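Local coordinates for protein fervidolysin (Fervidobacterium pennivorans, PDB 1R6V) that degrades keratin into peptides as a subtilisin-like serine protease, allowing its bacterium to grow on native feathers, at residues Val56-Leu59 with Val64-Ile67; Pro60-Val65 with Ser274-Glu279; Val218-Gly223 with Ala384-Gly389; Tyr596-Leu601 with Ile605-Gln610; Val625-Glu630 with Val664-Phe669. The protein carries 1 engineered substitution. One frame throughout, in Å; residues are numbered along the deposited sequence.

Interaction 1. Residues Val56-Leu59 with Val64-Ile67; sequences VLEL and VVSI
E58 and V65 form a non-hydrogen-bonded pair across the hairpin, their side chains lying side by side and pointing the same way. CG of E58 stands beside the backbone N (chi1 -66°), and a bend at chi2 (-120°) brings the carboxylate back alongside its neighbour, with OE2 3.6 Å from V65 CG2. The same oxygen takes a water at 2.8 Å, which makes a weak second bond to V64 O, while OE1 forms a salt bridge with R41. The glutamate is thus gripped at both oxygens, although the residue itself is exposed, on an outer strand of the sheet.

On the other face L59 stands beside V64, CB to CB 4.3 Å, and L57 beside S66. These residues turn toward the catalytic domain, where L57 and S66 touch D247 and L59 touches A250 and A251 of helix 246-258.

Backbone bonds fix the pairing. L59 N reaches V64 O at 2.8 Å, but the return bond from V64 N to L59 O is longer, 3.2 Å. Further along, S66 N meets L57 O at 2.9 Å, and S66 O is met by V56 N at 3.0 Å. V65 also bonds to V36 on its far side. The result is an antiparallel hairpin at the edge of the four-stranded propeptide sheet, order 2-3-1-4, the alpha/beta fold of subtilisin-type prodomains.

Interaction 2. Residues Pro60-Val65 with Ser274-Glu279; sequences PQIKVV and SYTMKE
I62 leads from the propeptide onto helix 275-286, and its side chain can be traced atom by atom. CB lies 4.1 Å from E279 CB, so the two chains meet at their roots. CG2 branches toward the helix backbone and stops 3.9 Å from E279 O. The other branch starts with CG1 placed between the backbone N and the carbonyl carbon (chi1 60°) and carries CD1 one turn back, to 3.9 Å from T276 O and 4.1 Å from T276 CG2. I62 and T276 cross at about a right angle.

V64 adds a methyl of its own: its CG2 sits 4.0 Å from T276 OG1. That hydroxyl is not left to apolar neighbours, since it hydrogen-bonds to E93 and to Y91 of the propeptide strand 89-93. At the start of the helix S274 is the N-cap, its OG accepting from M277 N at 2.9 Å, and Y275 N bonds to E93 as well.

K63 N returns to P60 O in the connection between the hairpin strands, where K63 and V64 both face L59 in a G1 beta bulge. The whole is a prodomain-protease interface of the subtilisin kind, in which the propeptide sheet rests on surface helices of the catalytic domain.

Interaction 3. Residues Val218-Gly223 with Ala384-Gly389; sequences VGVAPG and APHVTG
The helix turn that presents H386 and G389 to V220 is held by its own backbone, the shortest bond running from T388 N to A384 O at 2.8 Å; G389 N to P385 O follows at 2.9 Å. This is the subtilisin fold at one of its central helices, 380-397, whose first turn carries S381, by inference the charge-relay serine. Against it lies the segment 218-223, in the loop between helix 200-209 and strand 225-230, just after the calcium ligand I217.

No hydrogen bond crosses the contact. V220 is the wedge: its CG1, anti to the backbone N (chi1 171°), points over the peptide that leaves G389 and comes to 3.5 Å from G389 C. Because the glycine has no side chain, V220 can press directly on the helix backbone, its CB 3.9 Å from G389 CA. A221 follows with its methyl, CB to G389 O 3.6 Å, so two consecutive loop residues fit over one glycine.

The loop is itself secured, with V220 and A221 bonded by backbone to T207 and I208 of helix 200-209, and V220 O accepting from W148 NE1. That helix starts at A200, an engineered residue at the position inferred to belong to the charge relay, and H386 and P385 pack on its T207. The V220 and H386 side chains cross at about a right angle, and the CG2 methyl approaches the imidazole obliquely. Burial there leaves H386 ND1 without a polar partner in the model, its loop neighbour being V220 CG2 at 4.1 Å.

Interaction 4. Residues Tyr596-Leu601 with Ile605-Gln610; sequences YDLSLL and ISFGIQ
L598 and F607 meet because each side chain leaves its backbone with CG beside the backbone N (chi1 -59° in L598), and they come together from opposite directions. The leucine is extended beyond CG, which places CD1 3.4 Å from F607 CE1 and 4.1 Å from CZ, an oblique approach to that corner of the ring. I605 takes a different rotamer: CG1 sits between the backbone N and the carbonyl carbon (chi1 60°), and this sends CD1 toward the turn. There it lies 4.0 Å from L601 CD1, whose chain it crosses at about a right angle, and 4.2 Å from L598 CD1. Three methyls and one ring corner thus make up the contact.

The two leucines are brought onto the same side by a type I turn, closed by L601 N to L598 O at 2.8 Å. Overlapping its start is an Asx turn, in which D597 OD1 takes two donors: S599 OG, 2.8 Å away on the syn lone pair, and S599 N at 3.1 Å, from above the carboxylate plane (53° out of it). S599 OG is also bonded to L558 N, tying the turn to strand 558-562.

Around the cluster V576 lies against L601 and I605, L558 touches both I605 and F607, and the F607 ring stacks with W666. Strand 595-597 belongs to one sheet of the second beta-sandwich domain and strand 604-610 to the other. The chemistry is therefore divided: directional bonds shape the turn, while what crosses between these two segments is apolar packing, with no hydrogen bond.

Interaction 5. Residues Val625-Glu630 with Val664-Phe669; sequences VTLNGE and VWWTIF
V625 and L627 make the apolar part of this contact, two alternate residues of one strand pointing at W666 and I668. V625 sets its methyls on the six-membered end of the indole: CG1 lies 3.7 Å from W666 CZ3, and CG2 is over one face, displaced toward the rim and 4.1 Å from CH2. L627 comes to the same ring differently. With CG anti to its backbone N (chi1 178°), it brings CD2 to the edge, near the ring plane, 4.1 Å from W666 CE3. Its other methyl, CD1, rests 4.1 Å from I668 CG2, the two chains crossing at about a right angle. The indole is thus packed on a face by valine and at an edge by leucine, while I632 and V634 of the adjoining strand also touch it.

The polar part is carried by one water. It accepts from N628 ND2 at 3.0 Å and donates to T667 O at 2.9 Å, bridging the turn to the facing strand. The same amide bonds to A531 O through ND2 and to T557 N through OD1, so both its ends are held.

Backbone bonds act within the hairpin rather than across the contact. E630 N binds L627 O at 3.0 Å, closing a type I' turn through N628 and G629, and L627 N returns to E630 O. The strand axes approach to 10.2 Å, a spacing that suits facing sheets of a beta sandwich, and cross at 45°. Across this contact the packing is apolar, and the one polar link goes through water, which gives T667 O a donor.

Interactions 1 and 2 share V64 and V65 and use the same propeptide strand, 64-68: the first pairs it within its sheet by backbone bonds, the second packs I62 and V64 on a protease helix by apolar contact, without hydrogen bonds, and it is the more buried. Interaction 3, crossing interaction 2 along the chain, is buried in the catalytic domain, a loop packed on a helix glycine with no hydrogen bond across. Interactions 4 and 5, about 55 to 62 Å from it between centres, join the two sheets of one sandwich and touch each other, I605 O to W666 N at 2.8 Å. Interaction 5 is buried, interaction 4 partly so.

Interaction 1. Residues Val56-Leu59 with Val64-Ile67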
# COMPACT_ATOMS: atom_id res chain seq x y z
N VAL A 56 8.15 -3.32 -19.63
CA VAL A 56 7.89 -4.75 -19.53
C VAL A 56 6.44 -5.07 -19.16
O VAL A 56 6.01 -6.21 -19.32
CB VAL A 56 8.81 -5.42 -18.50
CG1 VAL A 56 10.25 -5.42 -19.01
CG2 VAL A 56 8.73 -4.68 -17.18
N LEU A 57 5.71 -4.08 -18.68
CA LEU A 57 4.31 -4.28 -18.31
C LEU A 57 3.56 -2.99 -18.46
O LEU A 57 4.04 -1.93 -18.05
CB LEU A 57 4.20 -4.76 -16.85
CG LEU A 57 2.80 -5.06 -16.31
CD1 LEU A 57 2.17 -6.25 -17.04
CD2 LEU A 57 2.92 -5.38 -14.83
N GLU A 58 2.38 -3.07 -19.07
CA GLU A 58 1.51 -1.92 -19.22
C GLU A 58 0.20 -2.31 -18.55
O GLU A 58 -0.37 -3.36 -18.85
CB GLU A 58 1.25 -1.62 -20.69
CG GLU A 58 2.48 -1.18 -21.44
CD GLU A 58 2.34 0.21 -22.05
OE1 GLU A 58 2.96 0.44 -23.11
OE2 GLU A 58 1.63 1.07 -21.49
N LEU A 59 -0.27 -1.45 -17.65
CA LEU A 59 -1.51 -1.70 -16.92
C LEU A 59 -2.37 -0.46 -17.06
O LEU A 59 -2.50 0.32 -16.13
CB LEU A 59 -1.22 -1.95 -15.44
CG LEU A 59 -0.51 -3.28 -15.18
CD1 LEU A 59 -0.14 -3.36 -13.71
CD2 LEU A 59 -1.44 -4.44 -15.58
N VAL A 64 -0.43 2.52 -15.12
CA VAL A 64 0.90 2.16 -14.65
C VAL A 64 1.68 1.49 -15.74
O VAL A 64 1.13 0.73 -16.53
CB VAL A 64 0.84 1.19 -13.44
CG1 VAL A 64 2.22 0.58 -13.19
CG2 VAL A 64 0.38 1.93 -12.20
N VAL A 65 2.96 1.81 -15.81
CA VAL A 65 3.87 1.18 -16.76
C VAL A 65 5.07 0.78 -15.90
O VAL A 65 5.54 1.60 -15.11
CB VAL A 65 4.40 2.16 -17.83
CG1 VAL A 65 5.49 1.47 -18.66
CG2 VAL A 65 3.28 2.64 -18.74
N SER A 66 5.55 -0.45 -16.04
CA SER A 66 6.72 -0.88 -15.29
C SER A 66 7.87 -0.83 -16.29
O SER A 66 7.73 -1.28 -17.42
CB SER A 66 6.53 -2.31 -14.75
OG SER A 66 6.42 -3.23 -15.82
N ILE A 67 9.00 -0.25 -15.87
CA ILE A 67 10.16 -0.08 -16.73
C ILE A 67 11.40 -0.77 -16.19
O ILE A 67 11.83 -0.49 -15.07
CB ILE A 67 10.50 1.42 -16.90
CG1 ILE A 67 9.28 2.16 -17.44
CG2 ILE A 67 11.74 1.59 -17.81
CD1 ILE A 67 9.46 3.67 -17.52
O HOH W 1 -0.27 1.56 -19.50

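Interaction 2. Residues Pro60-Val65 with Ser274-Glu279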
# COMPACT_ATOMS: atom_id res chain seq x y z
N PRO A 60 -2.98 -0.26 -18.23
CA PRO A 60 -3.81 0.92 -18.42
C PRO A 60 -4.98 1.11 -17.47
O PRO A 60 -5.37 2.25 -17.21
CB PRO A 60 -4.22 0.83 -19.91
CG PRO A 60 -4.17 -0.63 -20.20
CD PRO A 60 -2.97 -1.14 -19.42
N GLN A 61 -5.51 0.01 -16.92
CA GLN A 61 -6.63 0.09 -15.98
C GLN A 61 -6.32 0.96 -14.76
O GLN A 61 -7.23 1.55 -14.19
CB GLN A 61 -7.08 -1.30 -15.54
CG GLN A 61 -6.05 -2.36 -15.70
CD GLN A 61 -6.01 -2.93 -17.11
OE1 GLN A 61 -6.94 -3.61 -17.56
NE2 GLN A 61 -4.93 -2.68 -17.78
N ILE A 62 -5.04 1.02 -14.36
CA ILE A 62 -4.63 1.88 -13.25
C ILE A 62 -3.49 2.82 -13.67
O ILE A 62 -2.75 3.36 -12.84
CB ILE A 62 -4.19 1.08 -11.97
CG1 ILE A 62 -3.00 0.17 -12.29
CG2 ILE A 62 -5.38 0.28 -11.41
CD1 ILE A 62 -2.40 -0.52 -11.04
N LYS A 63 -3.37 3.02 -14.98
CA LYS A 63 -2.35 3.92 -15.53
C LYS A 63 -0.95 3.73 -14.96
O LYS A 63 -0.35 4.66 -14.41
CB LYS A 63 -2.80 5.38 -15.34
CG LYS A 63 -3.99 5.79 -16.21
CD LYS A 63 -4.44 7.19 -15.82
CE LYS A 63 -5.38 7.81 -16.85
NZ LYS A 63 -4.71 7.98 -18.17
N VAL A 64 -0.43 2.52 -15.12
CA VAL A 64 0.90 2.16 -14.65
C VAL A 64 1.68 1.49 -15.74
O VAL A 64 1.13 0.73 -16.53
CB VAL A 64 0.84 1.19 -13.44
CG1 VAL A 64 2.22 0.58 -13.19
CG2 VAL A 64 0.38 1.93 -12.20
N VAL A 65 2.96 1.81 -15.81
CA VAL A 65 3.87 1.18 -16.76
C VAL A 65 5.07 0.78 -15.90
O VAL A 65 5.54 1.60 -15.11
CB VAL A 65 4.40 2.16 -17.83
CG1 VAL A 65 5.49 1.47 -18.66
CG2 VAL A 65 3.28 2.64 -18.74
N SER A 274 3.09 1.25 -1.31
CA SER A 274 3.14 1.32 -2.77
C SER A 274 1.94 2.05 -3.32
O SER A 274 0.80 1.69 -3.01
CB SER A 274 3.19 -0.11 -3.34
OG SER A 274 2.91 -0.15 -4.73
N TYR A 275 2.17 3.07 -4.13
CA TYR A 275 1.04 3.78 -4.72
C TYR A 275 0.38 2.90 -5.75
O TYR A 275 -0.84 2.99 -5.99
CB TYR A 275 1.49 5.09 -5.36
CG TYR A 275 1.72 6.16 -4.32
CD1 TYR A 275 2.94 6.27 -3.67
CD2 TYR A 275 0.70 7.06 -3.99
CE1 TYR A 275 3.14 7.26 -2.70
CE2 TYR A 275 0.89 8.04 -3.02
CZ TYR A 275 2.12 8.13 -2.39
OH TYR A 275 2.35 9.13 -1.48
N THR A 276 1.18 2.07 -6.40
CA THR A 276 0.66 1.15 -7.40
C THR A 276 -0.26 0.12 -6.76
O THR A 276 -1.36 -0.14 -7.25
CB THR A 276 1.80 0.42 -8.13
OG1 THR A 276 2.55 1.39 -8.86
CG2 THR A 276 1.25 -0.63 -9.12
N MET A 277 0.18 -0.47 -5.65
CA MET A 277 -0.65 -1.47 -4.99
C MET A 277 -1.93 -0.85 -4.42
O MET A 277 -2.99 -1.49 -4.41
CB MET A 277 0.13 -2.18 -3.87
CG MET A 277 -0.55 -3.49 -3.42
SD MET A 277 -0.69 -4.80 -4.72
CE MET A 277 1.21 -5.00 -5.12
N LYS A 278 -1.83 0.40 -3.97
CA LYS A 278 -2.97 1.14 -3.41
C LYS A 278 -3.99 1.25 -4.54
O LYS A 278 -5.18 0.97 -4.38
CB LYS A 278 -2.53 2.55 -2.98
CG LYS A 278 -3.64 3.45 -2.41
CD LYS A 278 -3.91 3.12 -0.96
CE LYS A 278 -4.73 4.21 -0.26
NZ LYS A 278 -6.14 4.32 -0.76
N GLU A 279 -3.49 1.65 -5.71
CA GLU A 279 -4.36 1.81 -6.87
C GLU A 279 -5.03 0.51 -7.27
O GLU A 279 -6.21 0.48 -7.64
CB GLU A 279 -3.57 2.34 -8.08
CG GLU A 279 -3.27 3.80 -8.06
CD GLU A 279 -4.53 4.66 -8.06
OE1 GLU A 279 -5.29 4.66 -9.05
OE2 GLU A 279 -4.74 5.35 -7.07

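Interaction 3. Residues Val218-Gly223 with Ala384-Gly389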
# COMPACT_ATOMS: atom_id res chain seq x y z
N VAL A 218 -14.28 -30.31 3.40
CA VAL A 218 -15.22 -29.51 2.62
C VAL A 218 -14.91 -28.07 3.01
O VAL A 218 -14.50 -27.81 4.14
CB VAL A 218 -16.70 -29.90 2.91
CG1 VAL A 218 -17.00 -29.77 4.40
CG2 VAL A 218 -17.65 -29.01 2.08
N GLY A 219 -15.05 -27.15 2.06
CA GLY A 219 -14.76 -25.76 2.34
C GLY A 219 -15.91 -25.03 3.01
O GLY A 219 -16.99 -25.58 3.17
N VAL A 220 -15.64 -23.81 3.45
CA VAL A 220 -16.64 -22.96 4.09
C VAL A 220 -17.75 -22.66 3.07
O VAL A 220 -18.93 -22.58 3.41
CB VAL A 220 -16.01 -21.63 4.53
CG1 VAL A 220 -17.09 -20.68 4.99
CG2 VAL A 220 -14.99 -21.88 5.66
N ALA A 221 -17.33 -22.48 1.82
CA ALA A 221 -18.20 -22.14 0.69
C ALA A 221 -18.04 -23.18 -0.42
O ALA A 221 -17.44 -22.92 -1.46
CB ALA A 221 -17.83 -20.74 0.17
N PRO A 222 -18.60 -24.39 -0.21
CA PRO A 222 -18.48 -25.44 -1.23
C PRO A 222 -19.13 -25.12 -2.57
O PRO A 222 -18.88 -25.81 -3.55
CB PRO A 222 -19.07 -26.66 -0.55
CG PRO A 222 -20.07 -26.07 0.42
CD PRO A 222 -19.37 -24.84 0.95
N GLY A 223 -19.94 -24.07 -2.61
CA GLY A 223 -20.58 -23.72 -3.86
C GLY A 223 -19.77 -22.75 -4.70
O GLY A 223 -20.03 -22.57 -5.90
N ALA A 384 -7.47 -16.30 7.51
CA ALA A 384 -8.06 -15.50 6.43
C ALA A 384 -8.99 -16.28 5.49
O ALA A 384 -10.06 -15.79 5.14
CB ALA A 384 -6.95 -14.78 5.63
N PRO A 385 -8.60 -17.49 5.06
CA PRO A 385 -9.48 -18.23 4.16
C PRO A 385 -10.85 -18.54 4.77
O PRO A 385 -11.83 -18.70 4.04
CB PRO A 385 -8.69 -19.50 3.83
CG PRO A 385 -7.59 -19.54 4.84
CD PRO A 385 -7.27 -18.12 5.13
N HIS A 386 -10.93 -18.63 6.09
CA HIS A 386 -12.23 -18.88 6.69
C HIS A 386 -13.10 -17.66 6.45
O HIS A 386 -14.29 -17.79 6.14
CB HIS A 386 -12.11 -19.12 8.19
CG HIS A 386 -11.55 -20.46 8.55
ND1 HIS A 386 -12.34 -21.57 8.79
CD2 HIS A 386 -10.27 -20.89 8.66
CE1 HIS A 386 -11.57 -22.61 9.02
NE2 HIS A 386 -10.31 -22.23 8.95
N VAL A 387 -12.52 -16.47 6.59
CA VAL A 387 -13.27 -15.25 6.37
C VAL A 387 -13.59 -15.09 4.88
O VAL A 387 -14.70 -14.69 4.52
CB VAL A 387 -12.50 -14.01 6.88
CG1 VAL A 387 -13.22 -12.72 6.45
CG2 VAL A 387 -12.42 -14.05 8.40
N THR A 388 -12.64 -15.39 4.01
CA THR A 388 -12.92 -15.28 2.58
C THR A 388 -14.10 -16.20 2.22
O THR A 388 -14.97 -15.84 1.42
CB THR A 388 -11.66 -15.63 1.75
OG1 THR A 388 -10.67 -14.63 1.99
CG2 THR A 388 -11.96 -15.64 0.26
N GLY A 389 -14.13 -17.38 2.84
CA GLY A 389 -15.22 -18.31 2.60
C GLY A 389 -16.55 -17.77 3.11
O GLY A 389 -17.59 -17.91 2.46

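Interaction 4. Residues Tyr596-Leu601 with Ile605-Gln610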
# COMPACT_ATOMS: atom_id res chain seq x y z
N TYR A 596 13.54 40.18 3.08
CA TYR A 596 12.56 40.00 2.02
C TYR A 596 11.54 38.98 2.52
O TYR A 596 11.93 37.89 2.96
CB TYR A 596 13.20 39.47 0.73
CG TYR A 596 14.28 40.36 0.16
CD1 TYR A 596 15.61 40.19 0.52
CD2 TYR A 596 13.95 41.38 -0.73
CE1 TYR A 596 16.61 41.02 -0.01
CE2 TYR A 596 14.94 42.22 -1.25
CZ TYR A 596 16.26 42.03 -0.89
OH TYR A 596 17.23 42.87 -1.39
N ASP A 597 10.26 39.33 2.47
CA ASP A 597 9.21 38.42 2.94
C ASP A 597 8.60 37.72 1.74
O ASP A 597 7.96 38.35 0.90
CB ASP A 597 8.15 39.20 3.73
CG ASP A 597 7.11 38.29 4.39
OD1 ASP A 597 7.32 37.07 4.44
OD2 ASP A 597 6.09 38.82 4.86
N LEU A 598 8.81 36.41 1.66
CA LEU A 598 8.30 35.62 0.56
C LEU A 598 7.13 34.74 1.01
O LEU A 598 6.69 33.87 0.27
CB LEU A 598 9.42 34.73 0.02
CG LEU A 598 10.64 35.50 -0.49
CD1 LEU A 598 11.73 34.54 -0.92
CD2 LEU A 598 10.22 36.38 -1.66
N SER A 599 6.63 34.98 2.22
CA SER A 599 5.54 34.20 2.79
C SER A 599 4.32 34.02 1.89
O SER A 599 3.56 33.09 2.09
CB SER A 599 5.10 34.81 4.12
OG SER A 599 6.10 34.66 5.11
N LEU A 600 4.14 34.90 0.92
CA LEU A 600 2.99 34.82 0.02
C LEU A 600 3.21 33.86 -1.14
O LEU A 600 2.26 33.44 -1.81
CB LEU A 600 2.64 36.20 -0.53
CG LEU A 600 1.87 37.17 0.37
CD1 LEU A 600 2.65 37.47 1.65
CD2 LEU A 600 1.63 38.45 -0.41
N LEU A 601 4.47 33.51 -1.39
CA LEU A 601 4.79 32.60 -2.47
C LEU A 601 4.44 31.18 -2.06
O LEU A 601 4.51 30.83 -0.88
CB LEU A 601 6.28 32.67 -2.82
CG LEU A 601 6.76 33.96 -3.50
CD1 LEU A 601 8.27 33.90 -3.74
CD2 LEU A 601 6.01 34.14 -4.80
N ILE A 605 10.87 26.95 -4.67
CA ILE A 605 11.73 27.96 -5.25
C ILE A 605 13.18 27.84 -4.84
O ILE A 605 13.52 27.08 -3.93
CB ILE A 605 11.25 29.39 -4.85
CG1 ILE A 605 11.27 29.54 -3.32
CG2 ILE A 605 9.85 29.66 -5.40
CD1 ILE A 605 10.85 30.92 -2.81
N SER A 606 14.03 28.60 -5.54
CA SER A 606 15.45 28.68 -5.24
C SER A 606 15.79 30.17 -5.23
O SER A 606 15.07 30.98 -5.82
CB SER A 606 16.30 27.95 -6.30
OG SER A 606 16.03 26.56 -6.30
N PHE A 607 16.88 30.52 -4.55
CA PHE A 607 17.29 31.92 -4.41
C PHE A 607 18.58 32.19 -5.16
O PHE A 607 19.50 31.39 -5.13
CB PHE A 607 17.52 32.27 -2.93
CG PHE A 607 16.36 31.94 -2.03
CD1 PHE A 607 15.09 32.39 -2.33
CD2 PHE A 607 16.56 31.20 -0.87
CE1 PHE A 607 14.02 32.13 -1.48
CE2 PHE A 607 15.50 30.92 -0.01
CZ PHE A 607 14.22 31.39 -0.32
N GLY A 608 18.66 33.33 -5.82
CA GLY A 608 19.88 33.64 -6.52
C GLY A 608 20.20 35.11 -6.49
O GLY A 608 19.43 35.93 -5.98
N ILE A 609 21.35 35.45 -7.06
CA ILE A 609 21.78 36.82 -7.15
C ILE A 609 22.35 37.00 -8.55
O ILE A 609 23.03 36.11 -9.08
CB ILE A 609 22.85 37.14 -6.09
CG1 ILE A 609 22.21 37.09 -4.70
CG2 ILE A 609 23.46 38.51 -6.34
CD1 ILE A 609 23.09 37.48 -3.58
N GLN A 610 22.02 38.12 -9.17
CA GLN A 610 22.53 38.44 -10.50
C GLN A 610 23.08 39.86 -10.47
O GLN A 610 22.63 40.70 -9.68
CB GLN A 610 21.43 38.33 -11.56
CG GLN A 610 20.25 39.26 -11.36
CD GLN A 610 19.30 39.26 -12.56
OE1 GLN A 610 19.28 40.21 -13.36
NE2 GLN A 610 18.52 38.19 -12.70

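Interaction 5. Residues Val625-Glu630 with Val664-Phe669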
# COMPACT_ATOMS: atom_id res chain seq x y z
N VAL A 625 17.84 32.44 6.18
CA VAL A 625 16.49 32.15 5.72
C VAL A 625 15.73 31.82 6.99
O VAL A 625 16.22 31.07 7.84
CB VAL A 625 16.45 30.92 4.76
CG1 VAL A 625 15.05 30.30 4.74
CG2 VAL A 625 16.83 31.34 3.35
N THR A 626 14.55 32.41 7.16
CA THR A 626 13.72 32.10 8.31
C THR A 626 12.53 31.39 7.69
O THR A 626 11.70 32.00 7.01
CB THR A 626 13.26 33.37 9.07
OG1 THR A 626 14.41 34.11 9.50
CG2 THR A 626 12.45 32.97 10.30
N LEU A 627 12.46 30.08 7.92
CA LEU A 627 11.42 29.25 7.35
C LEU A 627 10.50 28.71 8.43
O LEU A 627 10.91 27.91 9.26
CB LEU A 627 12.08 28.09 6.62
CG LEU A 627 11.19 27.03 5.97
CD1 LEU A 627 10.27 27.67 4.92
CD2 LEU A 627 12.12 26.00 5.33
N ASN A 628 9.25 29.15 8.42
CA ASN A 628 8.30 28.72 9.43
C ASN A 628 8.86 28.95 10.84
O ASN A 628 8.67 28.14 11.75
CB ASN A 628 7.92 27.25 9.21
CG ASN A 628 7.21 27.05 7.88
OD1 ASN A 628 6.31 27.82 7.54
ND2 ASN A 628 7.61 26.03 7.13
N GLY A 629 9.57 30.07 10.98
CA GLY A 629 10.15 30.44 12.27
C GLY A 629 11.55 29.96 12.57
O GLY A 629 12.18 30.40 13.53
N GLU A 630 12.06 29.05 11.75
CA GLU A 630 13.38 28.51 11.99
C GLU A 630 14.45 29.23 11.18
O GLU A 630 14.29 29.41 9.97
CB GLU A 630 13.39 27.03 11.65
CG GLU A 630 14.67 26.33 12.01
CD GLU A 630 14.60 24.85 11.75
OE1 GLU A 630 13.65 24.20 12.25
OE2 GLU A 630 15.50 24.34 11.04
N VAL A 664 18.83 22.97 -5.13
CA VAL A 664 18.17 22.77 -3.85
C VAL A 664 17.01 23.76 -3.82
O VAL A 664 17.14 24.92 -4.26
CB VAL A 664 19.16 23.04 -2.69
CG1 VAL A 664 18.42 23.30 -1.40
CG2 VAL A 664 20.09 21.83 -2.51
N TRP A 665 15.86 23.30 -3.34
CA TRP A 665 14.69 24.16 -3.29
C TRP A 665 14.09 24.29 -1.91
O TRP A 665 14.44 23.54 -1.00
CB TRP A 665 13.63 23.65 -4.27
CG TRP A 665 13.09 22.29 -3.91
CD1 TRP A 665 12.01 22.02 -3.11
CD2 TRP A 665 13.60 21.03 -4.35
NE1 TRP A 665 11.82 20.66 -3.02
CE2 TRP A 665 12.78 20.03 -3.77
CE3 TRP A 665 14.66 20.64 -5.17
CZ2 TRP A 665 12.99 18.66 -3.99
CZ3 TRP A 665 14.88 19.28 -5.40
CH2 TRP A 665 14.04 18.30 -4.81
N TRP A 666 13.22 25.29 -1.78
CA TRP A 666 12.51 25.59 -0.53
C TRP A 666 11.04 25.33 -0.84
O TRP A 666 10.50 25.87 -1.81
CB TRP A 666 12.73 27.05 -0.14
CG TRP A 666 14.19 27.39 -0.09
CD1 TRP A 666 14.99 27.75 -1.13
CD2 TRP A 666 15.04 27.30 1.06
NE1 TRP A 666 16.29 27.88 -0.71
CE2 TRP A 666 16.35 27.61 0.63
CE3 TRP A 666 14.83 26.98 2.41
CZ2 TRP A 666 17.45 27.61 1.50
CZ3 TRP A 666 15.92 26.98 3.28
CH2 TRP A 666 17.21 27.30 2.81
N THR A 667 10.41 24.51 -0.01
CA THR A 667 9.02 24.12 -0.20
C THR A 667 8.09 24.93 0.70
O THR A 667 8.19 24.86 1.92
CB THR A 667 8.88 22.60 0.08
OG1 THR A 667 9.77 21.88 -0.78
CG2 THR A 667 7.46 22.12 -0.18
N ILE A 668 7.21 25.71 0.07
CA ILE A 668 6.28 26.56 0.80
C ILE A 668 4.86 26.45 0.25
O ILE A 668 4.63 25.93 -0.85
CB ILE A 668 6.74 28.04 0.77
CG1 ILE A 668 6.84 28.54 -0.67
CG2 ILE A 668 8.06 28.17 1.51
CD1 ILE A 668 8.06 28.08 -1.40
N PHE A 669 3.90 26.95 1.03
CA PHE A 669 2.50 26.84 0.65
C PHE A 669 1.71 28.15 0.60
O PHE A 669 0.50 28.15 0.36
CB PHE A 669 1.83 25.84 1.61
CG PHE A 669 2.60 24.56 1.75
CD1 PHE A 669 3.56 24.41 2.74
CD2 PHE A 669 2.44 23.54 0.82
CE1 PHE A 669 4.36 23.26 2.80
CE2 PHE A 669 3.23 22.38 0.87
CZ PHE A 669 4.20 22.24 1.86
O HOH W 2 6.80 24.96 4.45